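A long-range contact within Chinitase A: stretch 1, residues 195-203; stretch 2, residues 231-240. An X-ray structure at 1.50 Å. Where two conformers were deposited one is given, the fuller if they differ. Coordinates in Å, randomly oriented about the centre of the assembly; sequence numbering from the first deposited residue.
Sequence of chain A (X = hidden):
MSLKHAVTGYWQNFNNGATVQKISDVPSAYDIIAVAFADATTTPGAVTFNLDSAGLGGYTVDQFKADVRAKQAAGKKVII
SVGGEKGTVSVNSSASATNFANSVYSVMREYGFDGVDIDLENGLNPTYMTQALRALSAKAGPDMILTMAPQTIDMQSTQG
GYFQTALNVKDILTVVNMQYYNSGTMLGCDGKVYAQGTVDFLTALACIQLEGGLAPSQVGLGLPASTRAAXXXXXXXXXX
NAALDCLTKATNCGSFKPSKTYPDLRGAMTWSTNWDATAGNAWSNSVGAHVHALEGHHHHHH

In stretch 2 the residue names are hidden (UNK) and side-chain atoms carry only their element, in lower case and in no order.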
ATOM      1  N   ALA A 195     -14.351  -3.236  15.244  1.00  8.63           N
ATOM      2  CA  ALA A 195     -13.398  -4.353  15.294  1.00  9.13           C
ATOM      3  C   ALA A 195     -13.015  -4.846  13.914  1.00  9.83           C
ATOM      4  O   ALA A 195     -13.869  -4.875  12.995  1.00  9.78           O
ATOM      5  CB  ALA A 195     -14.024  -5.509  16.060  1.00 10.55           C
ATOM      6  N   GLN A 196     -11.754  -5.276  13.768  1.00 10.15           N
ATOM      7  CA  GLN A 196     -11.298  -5.798  12.479  1.00  9.95           C
ATOM      8  C   GLN A 196     -12.117  -7.013  12.035  1.00 10.41           C
ATOM      9  O   GLN A 196     -12.699  -7.716  12.872  1.00 11.06           O
ATOM     10  CB  GLN A 196      -9.780  -6.096  12.454  1.00 10.07           C
ATOM     11  CG  GLN A 196      -9.454  -7.345  13.267  1.00  9.78           C
ATOM     12  CD  GLN A 196      -7.977  -7.596  13.363  1.00 11.57           C
ATOM     13  OE1 GLN A 196      -7.207  -6.998  12.616  1.00 11.08           O
ATOM     14  NE2 GLN A 196      -7.568  -8.442  14.308  1.00 13.18           N
ATOM     15  N   GLY A 197     -12.095  -7.276  10.738  1.00 10.91           N
ATOM     16  CA  GLY A 197     -12.824  -8.426  10.229  1.00 11.25           C
ATOM     17  C   GLY A 197     -14.305  -8.184   9.978  1.00 12.32           C
ATOM     18  O   GLY A 197     -15.058  -9.148   9.813  1.00 13.93           O
ATOM     19  N   THR A 198     -14.706  -6.906   9.929  1.00 10.66           N
ATOM     20  CA  THR A 198     -16.106  -6.554   9.698  1.00 10.79           C
ATOM     21  C   THR A 198     -16.204  -5.474   8.605  1.00 10.40           C
ATOM     22  O   THR A 198     -15.264  -4.673   8.434  1.00 10.80           O
ATOM     23  CB  THR A 198     -16.772  -6.003  10.973  1.00 12.37           C
ATOM     24  OG1 THR A 198     -16.123  -4.800  11.416  1.00 10.33           O
ATOM     25  CG2 THR A 198     -16.791  -7.037  12.137  1.00 13.04           C
ATOM     26  N   VAL A 199     -17.329  -5.424   7.892  1.00 10.44           N
ATOM     27  CA  VAL A 199     -17.495  -4.385   6.880  1.00 10.64           C
ATOM     28  C   VAL A 199     -17.414  -2.993   7.538  1.00 10.18           C
ATOM     29  O   VAL A 199     -16.823  -2.062   6.963  1.00  9.83           O
ATOM     30  CB  VAL A 199     -18.819  -4.564   6.102  1.00 12.58           C
ATOM     31  CG1 VAL A 199     -19.973  -4.353   6.965  1.00 13.18           C
ATOM     32  CG2 VAL A 199     -18.909  -3.555   4.935  1.00 16.55           C
ATOM     33  N   ASP A 200     -17.945  -2.818   8.753  1.00  8.78           N
ATOM     34  CA  ASP A 200     -17.973  -1.506   9.405  1.00  8.89           C
ATOM     35  C   ASP A 200     -16.565  -1.002   9.760  1.00  8.54           C
ATOM     36  O   ASP A 200     -16.306   0.195   9.764  1.00  9.48           O
ATOM     37  CB  ASP A 200     -18.778  -1.566  10.730  1.00  8.64           C
ATOM     38  CG  ASP A 200     -20.294  -1.547  10.548  1.00 12.61           C
ATOM     39  OD1 ASP A 200     -20.797  -1.228   9.449  1.00 11.75           O
ATOM     40  OD2 ASP A 200     -20.944  -1.854  11.579  1.00 14.25           O
ATOM     41  N   PHE A 201     -15.651  -1.922  10.080  1.00  8.20           N
ATOM     42  CA  PHE A 201     -14.261  -1.477  10.353  1.00  9.55           C
ATOM     43  C   PHE A 201     -13.706  -0.815   9.103  1.00  7.81           C
ATOM     44  O   PHE A 201     -13.018   0.214   9.206  1.00  9.98           O
ATOM     45  CB  PHE A 201     -13.439  -2.703  10.679  1.00 10.31           C
ATOM     46  CG  PHE A 201     -12.076  -2.432  11.314  1.00  8.92           C
ATOM     47  CD1 PHE A 201     -11.952  -2.005  12.635  1.00  9.79           C
ATOM     48  CD2 PHE A 201     -10.920  -2.684  10.566  1.00  9.82           C
ATOM     49  CE1 PHE A 201     -10.662  -1.849  13.220  1.00  9.34           C
ATOM     50  CE2 PHE A 201      -9.636  -2.522  11.161  1.00  9.83           C
ATOM     51  CZ  PHE A 201      -9.498  -2.125  12.444  1.00  9.95           C
ATOM     52  N   LEU A 202     -13.992  -1.385   7.937  1.00  8.09           N
ATOM     53  CA  LEU A 202     -13.505  -0.791   6.690  1.00  9.13           C
ATOM     54  C   LEU A 202     -14.141   0.567   6.434  1.00  8.89           C
ATOM     55  O   LEU A 202     -13.469   1.559   6.155  1.00  9.27           O
ATOM     56  CB  LEU A 202     -13.745  -1.732   5.501  1.00  9.60           C
ATOM     57  CG  LEU A 202     -13.186  -3.159   5.692  1.00  9.28           C
ATOM     58  CD1 LEU A 202     -13.420  -4.004   4.460  1.00  9.17           C
ATOM     59  CD2 LEU A 202     -11.675  -3.118   6.032  1.00 12.24           C
ATOM     60  N   THR A 203     -15.479   0.608   6.489  1.00  8.41           N
ATOM     61  CA  THR A 203     -16.144   1.856   6.093  1.00  7.86           C
ATOM     62  C   THR A 203     -15.992   2.982   7.102  1.00  8.41           C
ATOM     63  O   THR A 203     -15.772   4.147   6.703  1.00  8.97           O
ATOM     64  CB  THR A 203     -17.665   1.599   5.810  1.00  8.94           C
ATOM     65  OG1 THR A 203     -18.267   1.042   6.997  1.00  9.27           O
ATOM     66  CG2 THR A 203     -17.837   0.613   4.668  1.00  8.87           C
ATOM     67  N   UNK A 231      -2.310 -12.161  11.108  1.00 14.52           N
ATOM     68  CA  UNK A 231      -2.749 -12.771  12.364  1.00 15.14           C
ATOM     69  C   UNK A 231      -4.216 -12.494  12.655  1.00 15.82           C
ATOM     70  O   UNK A 231      -4.850 -13.199  13.448  1.00 18.51           O
ATOM     71  N   UNK A 232      -4.762 -11.455  12.021  1.00 13.19           N
ATOM     72  CA  UNK A 232      -6.183 -11.134  12.182  1.00 13.09           C
ATOM     73  C   UNK A 232      -6.583 -10.092  11.159  1.00 11.79           C
ATOM     74  O   UNK A 232      -5.719  -9.399  10.605  1.00 10.91           O
ATOM     75  N   UNK A 233      -7.897  -9.976  10.936  1.00 11.98           N
ATOM     76  CA  UNK A 233      -8.443  -8.976  10.009  1.00 11.54           C
ATOM     77  C   UNK A 233      -8.781  -9.462   8.615  1.00 11.35           C
ATOM     78  O   UNK A 233      -9.330  -8.690   7.798  1.00 11.47           O
ATOM     79  N   UNK A 234      -8.488 -10.725   8.282  1.00 10.93           N
ATOM     80  CA  UNK A 234      -8.958 -11.242   6.992  1.00 10.61           C
ATOM     81  C   UNK A 234     -10.475 -11.122   6.895  1.00 10.84           C
ATOM     82  O   UNK A 234     -11.182 -11.470   7.859  1.00 12.92           O
ATOM     83  c   UNK A 234      -8.699 -13.031   4.318  1.00 12.02           C
ATOM     84  c   UNK A 234      -9.195 -13.309   5.576  1.00 12.38           C
ATOM     85  c   UNK A 234     -10.444 -14.351   3.297  1.00 12.43           C
ATOM     86  c   UNK A 234      -8.572 -12.715   6.800  1.00 11.50           C
ATOM     87  o   UNK A 234     -11.091 -14.881   2.185  1.00 15.76           O
ATOM     88  c   UNK A 234     -10.952 -14.649   4.555  1.00 13.78           C
ATOM     89  c   UNK A 234      -9.324 -13.536   3.149  1.00 12.07           C
ATOM     90  c   UNK A 234     -10.337 -14.130   5.689  1.00 12.52           C
ATOM     91  N   UNK A 235     -10.957 -10.695   5.722  1.00 10.73           N
ATOM     92  CA  UNK A 235     -12.403 -10.793   5.418  1.00 11.85           C
ATOM     93  C   UNK A 235     -12.594 -11.438   4.042  1.00 11.48           C
ATOM     94  O   UNK A 235     -11.736 -11.371   3.162  1.00 10.82           O
ATOM     95  c   UNK A 235     -12.532  -8.466   4.329  1.00 11.78           C
ATOM     96  c   UNK A 235     -13.111  -9.420   5.427  1.00 11.95           C
ATOM     97  c   UNK A 235     -13.047  -8.785   6.811  1.00 13.31           C
ATOM     98  N   UNK A 236     -13.742 -12.088   3.844  1.00 11.85           N
ATOM     99  CA  UNK A 236     -14.054 -12.614   2.519  0.60 12.10           C
ATOM    100  C   UNK A 236     -14.035 -11.490   1.488  1.00 11.26           C
ATOM    101  O   UNK A 236     -14.349 -10.328   1.815  1.00 12.27           O
ATOM    102  c   UNK A 236     -15.422 -13.304   2.502  0.60 12.71           C
ATOM    103  o   UNK A 236     -16.460 -12.373   2.746  0.60 17.76           O
ATOM    104  N   UNK A 237     -13.692 -11.809   0.241  1.00 12.75           N
ATOM    105  CA  UNK A 237     -13.766 -10.770  -0.795  1.00 12.84           C
ATOM    106  C   UNK A 237     -15.160 -10.091  -0.859  1.00 13.45           C
ATOM    107  O   UNK A 237     -15.231  -8.883  -1.119  1.00 13.85           O
ATOM    108  c   UNK A 237     -12.628 -12.727  -1.626  1.00 14.17           C
ATOM    109  c   UNK A 237     -13.408 -11.526  -2.101  1.00 14.60           C
ATOM    110  c   UNK A 237     -13.152 -13.091  -0.278  1.00 12.79           C
ATOM    111  N   UNK A 238     -16.236 -10.838  -0.608  1.00 13.21           N
ATOM    112  CA  UNK A 238     -17.575 -10.218  -0.636  1.00 14.10           C
ATOM    113  C   UNK A 238     -17.663  -9.080   0.378  1.00 14.42           C
ATOM    114  O   UNK A 238     -18.368  -8.106   0.133  1.00 14.80           O
ATOM    115  c   UNK A 238     -18.659 -11.268  -0.337  1.00 15.63           C
ATOM    116  o   UNK A 238     -18.484 -11.845   0.943  1.00 20.13           O
ATOM    117  N   UNK A 239     -16.946  -9.184   1.508  1.00 12.98           N
ATOM    118  CA  UNK A 239     -16.941  -8.108   2.520  1.00 12.35           C
ATOM    119  C   UNK A 239     -16.184  -6.867   2.000  1.00 12.27           C
ATOM    120  O   UNK A 239     -16.622  -5.718   2.196  1.00 11.07           O
ATOM    121  c   UNK A 239     -16.194  -7.392   4.864  1.00 11.95           C
ATOM    122  c   UNK A 239     -16.374  -8.580   3.889  1.00 13.01           C
ATOM    123  c   UNK A 239     -17.285  -9.686   4.508  1.00 14.50           C
ATOM    124  N   UNK A 240     -15.025  -7.084   1.376  1.00 10.63           N
ATOM    125  CA  UNK A 240     -14.313  -5.967   0.773  1.00 10.27           C
ATOM    126  C   UNK A 240     -15.230  -5.285  -0.265  1.00 10.77           C
ATOM    127  O   UNK A 240     -15.325  -4.041  -0.314  1.00 10.93           O
ATOM    128  c   UNK A 240     -12.090  -7.191   1.012  1.00 11.75           C
ATOM    129  c   UNK A 240     -13.001  -6.408   0.036  1.00 10.87           C
ATOM    130  c   UNK A 240     -12.295  -5.181  -0.546  1.00 11.56           C
TER
HETATM  131  O   HOH W   1     -10.446  -6.275   8.626  1.00 10.79           O

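Position 231 has backbone atoms alone, so it is glycine, Gly231. It makes no contact with stretch 1, and a CB here would meet nothing of that stretch; the contact does not explain the choice. Position 232 again lacks a side chain, and here the reason is visible: an ideal CB would fall 2.5 Å from Gln196 NE2, a clash. Gly232 leaves that space to the amide of Gln196. Position 233 is bare as well. Its phi of 98° would jam a CB against the preceding carbonyl, and the same CB would come within 2.9 Å of Gln196 OE1. Both constraints call for glycine, and Gly233 lets Gln196 CD pack 3.4 Å from its backbone N.

Position 234 carries one carbon, then a six-carbon ring bearing one oxygen: Tyr234. Its CA-to-CB bond points away from stretch 1, and the side chain stays 6.9 Å or more from it, so the partner does not dictate the phenol. At 235 one carbon carries two others, and one of these branch carbons rests 3.4 Å from Gly197 CA; this is the beta-branched pattern of valine. Val235 points toward stretch 1, and the touching carbon is its CG1; the compact apolar branch suits this buried place against a residue with no side chain.

Position 236 has one carbon and one oxygen and is serine. Ser236 occupies the N-cap position, a common site for this small polar residue, and does not touch stretch 1. At 237 three carbons close a ring onto the backbone N, which defines proline; Pro237 suits the first turn of a helix, where its missing N-H costs little. Position 238, one carbon and one oxygen, is Ser238, an exposed residue whose OG shares a 2.8 Å hydrogen bond with Ser236 OG.

Position 239 shows a carbon with two carbon branches, directed toward stretch 1; one branch carbon lies 3.8 Å from Val199 N and 4.4 Å from Leu202 CD1. This is Val239, and that carbon is its CG1, so the short branched side chain fits against the start of the other helix. Position 240 has the same three-carbon fork, and its backbone CA meets Leu202 CD1 at 4.3 Å. Val240 points away, while its apolar side chain is buried.

The contact thus joins close loop packing, with Gly197 and Gly233 CA atoms 4.4 Å apart, to an apolar patch around Val239. No direct hydrogen bond crosses it. Instead, one water accepts from Gly197 N (2.9 Å from the water O) and donates to Gly233 O (2.8 Å from the water O), bridging the two backbones.

Stretch 2, residues 231-240: GGGYVSPSVV
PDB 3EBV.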